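Local coordinates for protein 4-oxalmesaconate hydratase (Pseudomonas putida, PDB 5CGZ) that catalyses the zinc-dependent hydration of the enol form of oxalomesaconate to 4-carboxy-4-hydroxy-2-oxoadipate, the third step of gallate degradation, at residues W16-G19 with G20-L24; W49-G52 with E53-E56; F81-D85 with Y86-A90. One frame throughout, in Å; residues are numbered along the deposited sequence.

Interaction 1. Residues W16-G19 with G20-L24; sequences WRAG and GAIAL
Ala18 and Ile22 meet one turn apart on helix 13-27, the crossover helix of the beta-alpha-beta unit formed by strand 3-8, this helix and strand 31-36 in the Rossmann-like fold. Two backbone bonds tie the turn. Ile22 N donates to Ala18 O at 2.9 Å, approaching almost head-on with a C=O...N angle of 167°. One residue on, Ala23 N reaches Gly19 O at 3.0 Å in a nearly straight bond, 173° at the hydrogen, tilted modestly from the carbonyl plane. The Ile22 side chain leans back over the first of these carbonyls. Its CB lies 3.5 Å from Ala18 O and is also near Gly19 O. With CG1 set beside the backbone N and opposite the carbonyl carbon (chi1 -67°), the longer branch folds toward the preceding turn, and CG1 comes to 3.2 Å from Ala18 O. At the tip, CD1 stays beside the same oxygen and meets Ala18 CB at 4.2 Å, a loose apolar contact. An alanine in place of Ile22 would keep the backbone bond but would probably open a gap beside Ala18 O where CG1 and CD1 lie, and leave Ala18 CB without the methyl that covers it on this side of the turn. The helix is kinked at Gly20 and Ala21, whose N atoms make no bond to the preceding turn; the carboxylate of Glu226 takes both, OE2 from Gly20 N and OE1 from Ala21 N. On the side nearer the zinc site, Arg17 NE forms a salt bridge with Asp13, a ligand of the zinc ion, and thus belongs to its second shell. Beyond the kink, regular helical bonding continues as Leu24 N donates to Gly20 O at 2.8 Å.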
ATOM      1  N   TRP A  16       3.511  22.099  19.135  1.00 36.48           N
ATOM      2  CA  TRP A  16       2.920  20.792  19.448  1.00 34.12           C
ATOM      3  C   TRP A  16       3.783  19.629  18.976  1.00 34.45           C
ATOM      4  O   TRP A  16       3.932  18.626  19.681  1.00 33.80           O
ATOM      5  CB  TRP A  16       1.537  20.626  18.811  1.00 34.01           C
ATOM      6  CG  TRP A  16       0.548  21.737  19.013  1.00 36.84           C
ATOM      7  CD1 TRP A  16      -0.053  22.481  18.037  1.00 36.03           C
ATOM      8  CD2 TRP A  16       0.010  22.200  20.260  1.00 37.44           C
ATOM      9  NE1 TRP A  16      -0.923  23.387  18.601  1.00 38.59           N
ATOM     10  CE2 TRP A  16      -0.900  23.237  19.962  1.00 38.29           C
ATOM     11  CE3 TRP A  16       0.209  21.838  21.597  1.00 39.12           C
ATOM     12  CZ2 TRP A  16      -1.605  23.922  20.953  1.00 37.41           C
ATOM     13  CZ3 TRP A  16      -0.494  22.517  22.581  1.00 38.64           C
ATOM     14  CH2 TRP A  16      -1.387  23.549  22.252  1.00 41.73           C
ATOM     15  N   ARG A  17       4.343  19.764  17.778  1.00 30.88           N
ATOM     16  CA  ARG A  17       4.865  18.614  17.031  1.00 32.59           C
ATOM     17  C   ARG A  17       6.382  18.520  16.985  1.00 33.84           C
ATOM     18  O   ARG A  17       6.917  17.457  16.677  1.00 30.53           O
ATOM     19  CB  ARG A  17       4.329  18.647  15.587  1.00 30.34           C
ATOM     20  CG  ARG A  17       2.840  18.861  15.539  1.00 31.30           C
ATOM     21  CD  ARG A  17       2.208  18.765  14.154  1.00 29.78           C
ATOM     22  NE  ARG A  17       0.904  19.404  14.282  1.00 36.26           N
ATOM     23  CZ  ARG A  17      -0.123  18.857  14.923  1.00 36.37           C
ATOM     24  NH1 ARG A  17      -0.018  17.629  15.430  1.00 32.05           N
ATOM     25  NH2 ARG A  17      -1.256  19.527  15.039  1.00 37.84           N
ATOM     26  N   ALA A  18       7.072  19.623  17.270  1.00 29.61           N
ATOM     27  CA  ALA A  18       8.527  19.666  17.112  1.00 29.77           C
ATOM     28  C   ALA A  18       9.259  20.315  18.289  1.00 33.12           C
ATOM     29  O   ALA A  18      10.483  20.455  18.250  1.00 33.98           O
ATOM     30  CB  ALA A  18       8.884  20.406  15.820  1.00 29.40           C
ATOM     31  N   GLY A  19       8.516  20.726  19.319  1.00 30.87           N
ATOM     32  CA  GLY A  19       9.107  21.435  20.443  1.00 33.21           C
ATOM     33  C   GLY A  19      10.260  20.670  21.075  1.00 35.63           C
ATOM     34  O   GLY A  19      11.329  21.233  21.333  1.00 35.44           O
ATOM     35  N   GLY A  20      10.050  19.380  21.312  1.00 32.51           N
ATOM     36  CA  GLY A  20      11.096  18.533  21.865  1.00 28.00           C
ATOM     37  C   GLY A  20      12.324  18.480  20.974  1.00 32.02           C
ATOM     38  O   GLY A  20      13.443  18.673  21.441  1.00 33.89           O
ATOM     39  N   ALA A  21      12.120  18.209  19.686  1.00 30.81           N
ATOM     40  CA  ALA A  21      13.230  18.084  18.757  1.00 32.11           C
ATOM     41  C   ALA A  21      14.031  19.390  18.699  1.00 28.86           C
ATOM     42  O   ALA A  21      15.260  19.376  18.607  1.00 30.14           O
ATOM     43  CB  ALA A  21      12.722  17.694  17.359  1.00 26.82           C
ATOM     44  N   ILE A  22      13.329  20.514  18.745  1.00 27.06           N
ATOM     45  CA  ILE A  22      13.984  21.820  18.695  1.00 34.04           C
ATOM     46  C   ILE A  22      14.855  22.048  19.940  1.00 34.53           C
ATOM     47  O   ILE A  22      16.053  22.344  19.828  1.00 32.23           O
ATOM     48  CB  ILE A  22      12.944  22.961  18.543  1.00 32.41           C
ATOM     49  CG1 ILE A  22      12.270  22.868  17.163  1.00 30.57           C
ATOM     50  CG2 ILE A  22      13.616  24.326  18.725  1.00 32.90           C
ATOM     51  CD1 ILE A  22      11.067  23.774  16.978  1.00 29.35           C
ATOM     52  N   ALA A  23      14.258  21.880  21.119  1.00 32.52           N
ATOM     53  CA  ALA A  23      14.970  22.088  22.378  1.00 30.97           C
ATOM     54  C   ALA A  23      16.136  21.120  22.520  1.00 35.76           C
ATOM     55  O   ALA A  23      17.209  21.499  22.996  1.00 35.66           O
ATOM     56  CB  ALA A  23      14.013  21.945  23.566  1.00 29.33           C
ATOM     57  N   LEU A  24      15.933  19.871  22.104  1.00 30.87           N
ATOM     58  CA  LEU A  24      16.966  18.852  22.254  1.00 31.02           C
ATOM     59  C   LEU A  24      18.193  19.186  21.397  1.00 37.74           C
ATOM     60  O   LEU A  24      19.331  19.141  21.877  1.00 33.72           O
ATOM     61  CB  LEU A  24      16.426  17.456  21.895  1.00 27.47           C
ATOM     62  CG  LEU A  24      17.360  16.281  22.215  1.00 35.61           C
ATOM     63  CD1 LEU A  24      17.528  16.105  23.721  1.00 29.44           C
ATOM     64  CD2 LEU A  24      16.889  14.974  21.571  1.00 31.75           C
TER

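Interaction 2. Residues W49-G52 with E53-E56; sequences WRKG and EMTE
Two torsions bring Trp49 and Met54 together: the indole CG sits beside its own backbone N (chi1 -74°), while Met54 CG stands anti to its N (chi1 -169°) and is carried against the ring. There Met54 CG lies over one face of the six-membered ring, 4.1 Å from its centroid and offset toward the rim, a CH-pi contact. Met54 CB also packs against the ring, 3.8 Å from Trp49 CE3. Further bends at chi2 and chi3 curl the thioether back, so that Met54 CE touches Lys51 CB at 4.0 Å. At the far end of the indole, Glu56 CG meets the ring edge in plane, 3.8 Å from Trp49 CZ2, with the carboxylate nearly perpendicular to the ring. That carboxylate is directed to Arg42, which forms a salt bridge with Glu56 OE2; the indole NE1 is bound by the Glu41 carbonyl. A water helps span the turn, accepting from Met54 N at 3.3 Å and donating weakly to Lys51 O. Glu53 lies at the bend with both backbone angles positive, in the left-handed helical region. The indole packs along the connection from helix 46-50 to helix 56-74. Thr55 is the N-cap of the latter, its OG1 bound to Lys58 N, and Val59 on the first turn packs against both Trp49 and Met54. Helix 46-50 also faces a neighbouring subunit of the hexamer, where Arg50 forms a salt bridge with Glu140 of that subunit and Trp49 packs on its Gly141.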
ATOM      1  N   TRP A  49     -11.634  33.989  17.604  1.00 42.63           N
ATOM      2  CA  TRP A  49     -12.771  34.397  16.778  1.00 41.10           C
ATOM      3  C   TRP A  49     -14.070  34.458  17.580  1.00 41.35           C
ATOM      4  O   TRP A  49     -15.010  35.145  17.191  1.00 44.03           O
ATOM      5  CB  TRP A  49     -12.929  33.465  15.571  1.00 37.36           C
ATOM      6  CG  TRP A  49     -11.872  33.723  14.545  1.00 40.11           C
ATOM      7  CD1 TRP A  49     -10.819  32.914  14.219  1.00 37.39           C
ATOM      8  CD2 TRP A  49     -11.738  34.903  13.742  1.00 38.28           C
ATOM      9  NE1 TRP A  49     -10.051  33.513  13.245  1.00 39.02           N
ATOM     10  CE2 TRP A  49     -10.595  34.735  12.936  1.00 39.34           C
ATOM     11  CE3 TRP A  49     -12.483  36.085  13.621  1.00 42.34           C
ATOM     12  CZ2 TRP A  49     -10.176  35.702  12.021  1.00 40.35           C
ATOM     13  CZ3 TRP A  49     -12.067  37.046  12.712  1.00 42.37           C
ATOM     14  CH2 TRP A  49     -10.926  36.848  11.921  1.00 40.42           C
ATOM     15  N   ARG A  50     -14.109  33.755  18.706  1.00 43.02           N
ATOM     16  CA  ARG A  50     -15.282  33.766  19.567  1.00 50.04           C
ATOM     17  C   ARG A  50     -15.366  35.029  20.439  1.00 49.79           C
ATOM     18  O   ARG A  50     -16.427  35.350  20.973  1.00 51.53           O
ATOM     19  CB  ARG A  50     -15.296  32.512  20.437  1.00 43.66           C
ATOM     20  CG  ARG A  50     -15.605  31.254  19.645  1.00 46.92           C
ATOM     21  CD  ARG A  50     -15.308  30.013  20.445  1.00 44.12           C
ATOM     22  NE  ARG A  50     -15.337  28.813  19.612  1.00 45.91           N
ATOM     23  CZ  ARG A  50     -14.981  27.608  20.042  1.00 48.28           C
ATOM     24  NH1 ARG A  50     -14.573  27.449  21.293  1.00 47.70           N
ATOM     25  NH2 ARG A  50     -15.027  26.563  19.226  1.00 47.18           N
ATOM     26  N   LYS A  51     -14.256  35.743  20.580  1.00 48.85           N
ATOM     27  CA  LYS A  51     -14.287  37.065  21.199  1.00 51.49           C
ATOM     28  C   LYS A  51     -14.939  38.051  20.236  1.00 57.80           C
ATOM     29  O   LYS A  51     -15.056  37.785  19.038  1.00 62.15           O
ATOM     30  CB  LYS A  51     -12.880  37.542  21.567  1.00 46.07           C
ATOM     31  CG  LYS A  51     -12.158  36.695  22.602  1.00 47.44           C
ATOM     32  CD  LYS A  51     -10.747  37.230  22.823  1.00 60.57           C
ATOM     33  CE  LYS A  51     -10.135  36.734  24.134  1.00 78.34           C
ATOM     34  NZ  LYS A  51      -9.984  35.250  24.196  1.00 73.57           N
ATOM     35  N   GLY A  52     -15.355  39.197  20.752  1.00 68.58           N
ATOM     36  CA  GLY A  52     -15.988  40.195  19.911  1.00 71.31           C
ATOM     37  C   GLY A  52     -14.999  41.061  19.156  1.00 66.12           C
ATOM     38  O   GLY A  52     -13.874  41.285  19.611  1.00 65.52           O
ATOM     39  N   GLU A  53     -15.427  41.542  17.991  1.00 61.38           N
ATOM     40  CA  GLU A  53     -14.648  42.496  17.208  1.00 66.58           C
ATOM     41  C   GLU A  53     -13.272  41.949  16.846  1.00 65.12           C
ATOM     42  O   GLU A  53     -12.271  42.665  16.918  1.00 58.87           O
ATOM     43  CB  GLU A  53     -14.495  43.813  17.976  1.00 76.25           C
ATOM     44  CG  GLU A  53     -15.809  44.422  18.453  1.00 83.33           C
ATOM     45  CD  GLU A  53     -15.607  45.450  19.555  1.00 96.81           C
ATOM     46  OE1 GLU A  53     -16.095  45.211  20.682  1.00100.58           O
ATOM     47  OE2 GLU A  53     -14.960  46.490  19.295  1.00 88.93           O
ATOM     48  N   MET A  54     -13.218  40.679  16.466  1.00 55.52           N
ATOM     49  CA  MET A  54     -11.944  40.067  16.123  1.00 50.29           C
ATOM     50  C   MET A  54     -11.618  40.331  14.657  1.00 45.48           C
ATOM     51  O   MET A  54     -12.512  40.464  13.824  1.00 46.19           O
ATOM     52  CB  MET A  54     -11.971  38.566  16.419  1.00 48.97           C
ATOM     53  CG  MET A  54     -10.623  37.885  16.336  1.00 44.84           C
ATOM     54  SD  MET A  54      -9.320  38.682  17.311  1.00 47.80           S
ATOM     55  CE  MET A  54     -10.148  38.854  18.900  1.00 41.96           C
ATOM     56  N   THR A  55     -10.331  40.431  14.349  1.00 42.12           N
ATOM     57  CA  THR A  55      -9.888  40.593  12.968  1.00 41.22           C
ATOM     58  C   THR A  55      -8.699  39.677  12.698  1.00 41.67           C
ATOM     59  O   THR A  55      -8.020  39.242  13.639  1.00 40.49           O
ATOM     60  CB  THR A  55      -9.481  42.041  12.668  1.00 46.48           C
ATOM     61  OG1 THR A  55      -8.292  42.354  13.404  1.00 44.89           O
ATOM     62  CG2 THR A  55     -10.600  42.996  13.071  1.00 45.87           C
ATOM     63  N   GLU A  56      -8.439  39.393  11.423  1.00 38.05           N
ATOM     64  CA  GLU A  56      -7.300  38.555  11.079  1.00 44.39           C
ATOM     65  C   GLU A  56      -6.005  39.202  11.565  1.00 43.95           C
ATOM     66  O   GLU A  56      -5.110  38.513  12.062  1.00 41.49           O
ATOM     67  CB  GLU A  56      -7.255  38.283   9.572  1.00 38.50           C
ATOM     68  CG  GLU A  56      -8.383  37.346   9.120  1.00 41.17           C
ATOM     69  CD  GLU A  56      -8.201  36.820   7.699  1.00 47.95           C
ATOM     70  OE1 GLU A  56      -7.061  36.865   7.178  1.00 43.96           O
ATOM     71  OE2 GLU A  56      -9.204  36.355   7.103  1.00 39.49           O
TER
HETATM   72  O   HOH W   1     -15.634  38.553  15.821  1.00 59.65           O

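Interaction 3. Residues F81-D85 with Y86-A90; sequences FDIGD and YPMRA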
ATOM      1  N   PHE A  81       6.380  33.858   7.196  1.00 31.70           N
ATOM      2  CA  PHE A  81       6.150  34.212   5.798  1.00 33.40           C
ATOM      3  C   PHE A  81       4.810  34.917   5.618  1.00 36.32           C
ATOM      4  O   PHE A  81       4.618  35.633   4.639  1.00 36.11           O
ATOM      5  CB  PHE A  81       6.186  32.982   4.881  1.00 31.18           C
ATOM      6  CG  PHE A  81       7.568  32.542   4.491  1.00 34.03           C
ATOM      7  CD1 PHE A  81       8.678  32.945   5.218  1.00 32.18           C
ATOM      8  CD2 PHE A  81       7.754  31.719   3.387  1.00 31.75           C
ATOM      9  CE1 PHE A  81       9.952  32.527   4.854  1.00 37.12           C
ATOM     10  CE2 PHE A  81       9.018  31.300   3.019  1.00 31.15           C
ATOM     11  CZ  PHE A  81      10.122  31.701   3.758  1.00 30.90           C
ATOM     12  N   ASP A  82       3.879  34.675   6.539  1.00 31.47           N
ATOM     13  CA  ASP A  82       2.546  35.276   6.482  1.00 32.20           C
ATOM     14  C   ASP A  82       1.850  35.136   5.122  1.00 38.94           C
ATOM     15  O   ASP A  82       1.432  36.139   4.534  1.00 38.66           O
ATOM     16  CB  ASP A  82       2.638  36.762   6.859  1.00 36.47           C
ATOM     17  CG  ASP A  82       1.267  37.404   7.077  1.00 44.18           C
ATOM     18  OD1 ASP A  82       0.300  36.689   7.417  1.00 42.43           O
ATOM     19  OD2 ASP A  82       1.155  38.632   6.901  1.00 47.54           O
ATOM     20  N   ILE A  83       1.700  33.908   4.621  1.00 35.46           N
ATOM     21  CA  ILE A  83       1.055  33.732   3.318  1.00 35.32           C
ATOM     22  C   ILE A  83      -0.428  33.359   3.418  1.00 33.01           C
ATOM     23  O   ILE A  83      -1.096  33.213   2.393  1.00 36.93           O
ATOM     24  CB  ILE A  83       1.767  32.661   2.455  1.00 35.97           C
ATOM     25  CG1 ILE A  83       1.656  31.272   3.103  1.00 35.20           C
ATOM     26  CG2 ILE A  83       3.231  33.058   2.197  1.00 36.19           C
ATOM     27  CD1 ILE A  83       2.289  30.151   2.255  1.00 31.76           C
ATOM     28  N   GLY A  84      -0.940  33.209   4.636  1.00 33.50           N
ATOM     29  CA  GLY A  84      -2.361  32.945   4.829  1.00 34.09           C
ATOM     30  C   GLY A  84      -2.727  31.470   4.926  1.00 34.38           C
ATOM     31  O   GLY A  84      -2.172  30.635   4.206  1.00 37.13           O
ATOM     32  N   ASP A  85      -3.666  31.149   5.815  1.00 33.60           N
ATOM     33  CA  ASP A  85      -4.131  29.772   5.989  1.00 33.34           C
ATOM     34  C   ASP A  85      -5.591  29.618   5.562  1.00 33.03           C
ATOM     35  O   ASP A  85      -6.302  30.609   5.411  1.00 35.85           O
ATOM     36  CB  ASP A  85      -3.979  29.333   7.443  1.00 32.08           C
ATOM     37  CG  ASP A  85      -4.954  30.054   8.369  1.00 38.35           C
ATOM     38  OD1 ASP A  85      -5.187  31.264   8.157  1.00 34.42           O
ATOM     39  OD2 ASP A  85      -5.497  29.408   9.294  1.00 33.81           O
ATOM     40  N   TYR A  86      -6.025  28.374   5.371  1.00 34.57           N
ATOM     41  CA  TYR A  86      -7.434  28.055   5.110  1.00 34.75           C
ATOM     42  C   TYR A  86      -8.102  28.956   4.088  1.00 38.12           C
ATOM     43  O   TYR A  86      -9.050  29.656   4.428  1.00 37.68           O
ATOM     44  CB  TYR A  86      -8.248  28.128   6.402  1.00 32.47           C
ATOM     45  CG  TYR A  86      -8.091  26.943   7.327  1.00 36.27           C
ATOM     46  CD1 TYR A  86      -6.887  26.698   7.974  1.00 39.09           C
ATOM     47  CD2 TYR A  86      -9.159  26.087   7.578  1.00 38.49           C
ATOM     48  CE1 TYR A  86      -6.738  25.629   8.835  1.00 39.56           C
ATOM     49  CE2 TYR A  86      -9.022  25.002   8.446  1.00 35.57           C
ATOM     50  CZ  TYR A  86      -7.810  24.781   9.066  1.00 41.48           C
ATOM     51  OH  TYR A  86      -7.660  23.718   9.933  1.00 42.25           O
ATOM     52  N   PRO A  87      -7.641  28.920   2.830  1.00 34.69           N
ATOM     53  CA  PRO A  87      -6.601  28.020   2.330  1.00 34.17           C
ATOM     54  C   PRO A  87      -5.225  28.655   2.281  1.00 39.16           C
ATOM     55  O   PRO A  87      -5.083  29.835   1.941  1.00 38.85           O
ATOM     56  CB  PRO A  87      -7.074  27.720   0.906  1.00 32.07           C
ATOM     57  CG  PRO A  87      -7.644  29.068   0.474  1.00 36.44           C
ATOM     58  CD  PRO A  87      -8.293  29.657   1.732  1.00 35.98           C
ATOM     59  N   MET A  88      -4.210  27.859   2.590  1.00 35.94           N
ATOM     60  CA  MET A  88      -2.841  28.233   2.288  1.00 33.11           C
ATOM     61  C   MET A  88      -2.559  27.943   0.812  1.00 37.79           C
ATOM     62  O   MET A  88      -2.865  26.860   0.312  1.00 35.12           O
ATOM     63  CB  MET A  88      -1.868  27.476   3.192  1.00 32.34           C
ATOM     64  CG  MET A  88      -0.440  27.977   3.124  1.00 31.59           C
ATOM     65  SD  MET A  88       0.564  27.311   4.479  1.00 36.29           S
ATOM     66  CE  MET A  88       1.187  25.845   3.700  1.00 33.45           C
ATOM     67  N   ARG A  89      -1.998  28.924   0.114  1.00 36.36           N
ATOM     68  CA  ARG A  89      -1.584  28.757  -1.280  1.00 34.20           C
ATOM     69  C   ARG A  89      -0.188  29.336  -1.472  1.00 37.88           C
ATOM     70  O   ARG A  89       0.134  30.369  -0.899  1.00 38.51           O
ATOM     71  CB  ARG A  89      -2.574  29.442  -2.236  1.00 33.87           C
ATOM     72  CG  ARG A  89      -3.960  28.787  -2.296  1.00 36.17           C
ATOM     73  CD  ARG A  89      -3.883  27.390  -2.932  1.00 36.35           C
ATOM     74  NE  ARG A  89      -5.204  26.791  -3.137  1.00 39.58           N
ATOM     75  CZ  ARG A  89      -5.776  25.928  -2.300  1.00 40.09           C
ATOM     76  NH1 ARG A  89      -5.146  25.557  -1.192  1.00 36.55           N
ATOM     77  NH2 ARG A  89      -6.982  25.436  -2.569  1.00 36.55           N
ATOM     78  N   ALA A  90       0.641  28.676  -2.275  1.00 36.50           N
ATOM     79  CA  ALA A  90       1.987  29.166  -2.546  1.00 41.38           C
ATOM     80  C   ALA A  90       2.229  29.273  -4.048  1.00 44.34           C
ATOM     81  O   ALA A  90       1.568  28.598  -4.840  1.00 48.88           O
ATOM     82  CB  ALA A  90       3.026  28.254  -1.912  1.00 38.97           C
TER
HETATM   83  O   HOH W   2      -2.908  31.460   1.102  1.00 35.32           O
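Ile83 CD1 packs against Met88 CG at 3.6 Å across a tight reversal in the loop joining strand 76-80 to helix 92-105 of the Rossmann-like fold. CG1 of Ile83 lies between its backbone N and carbonyl carbon (chi1 65°), which turns the branch across to the returning chain; CD1 also meets Arg89 O. Beside this apolar pair, Met88 CA makes a CA-H...O contact of 3.1 Å with Gly84 O. A water bridges the two arms of the loop: it lies 2.8 Å from both Ile83 O and Pro87 O and accepts from Arg89 N. At the bend, the peptide between Tyr86 and Pro87 is cis, and Asp85 OD2 comes obliquely to the tyrosine ring, 3.3 Å from Tyr86 CD1. Backbone donors of Arg42 and Gly43 grip the Asp85 carboxylate, whose side chain also packs on the zinc ligand His10. Asp122 binds Tyr86 N and Met88 N through its two carboxylate oxygens. On the outer side, Arg89 NH2 forms a salt bridge with Glu132 of a neighbouring subunit, while Arg89 NH1 donates to Met88 O at 3.0 Å, from above the carbonyl plane.

In the fold
All three contacts are local, yet differ with depth. Interaction 1 is wholly buried near the middle of the chain and relies on helical backbone bonds; interaction 2 is a surface turn built on methionine methylenes packed on an indole; interaction 3 is partly buried, mixing apolar contact with water and carboxylates. They hold different elements: a crossover helix, a link between two helices, and a strand-to-helix loop. Interactions 2 and 3 come within about 6 Å at their nearest atoms and share Arg42, which pairs with Glu56 and binds Asp85 and Tyr86; both touch the same neighbouring subunit. Interaction 1, about 30 Å from interaction 2 between centres, approaches the zinc site through Asp13, interaction 3 through His10.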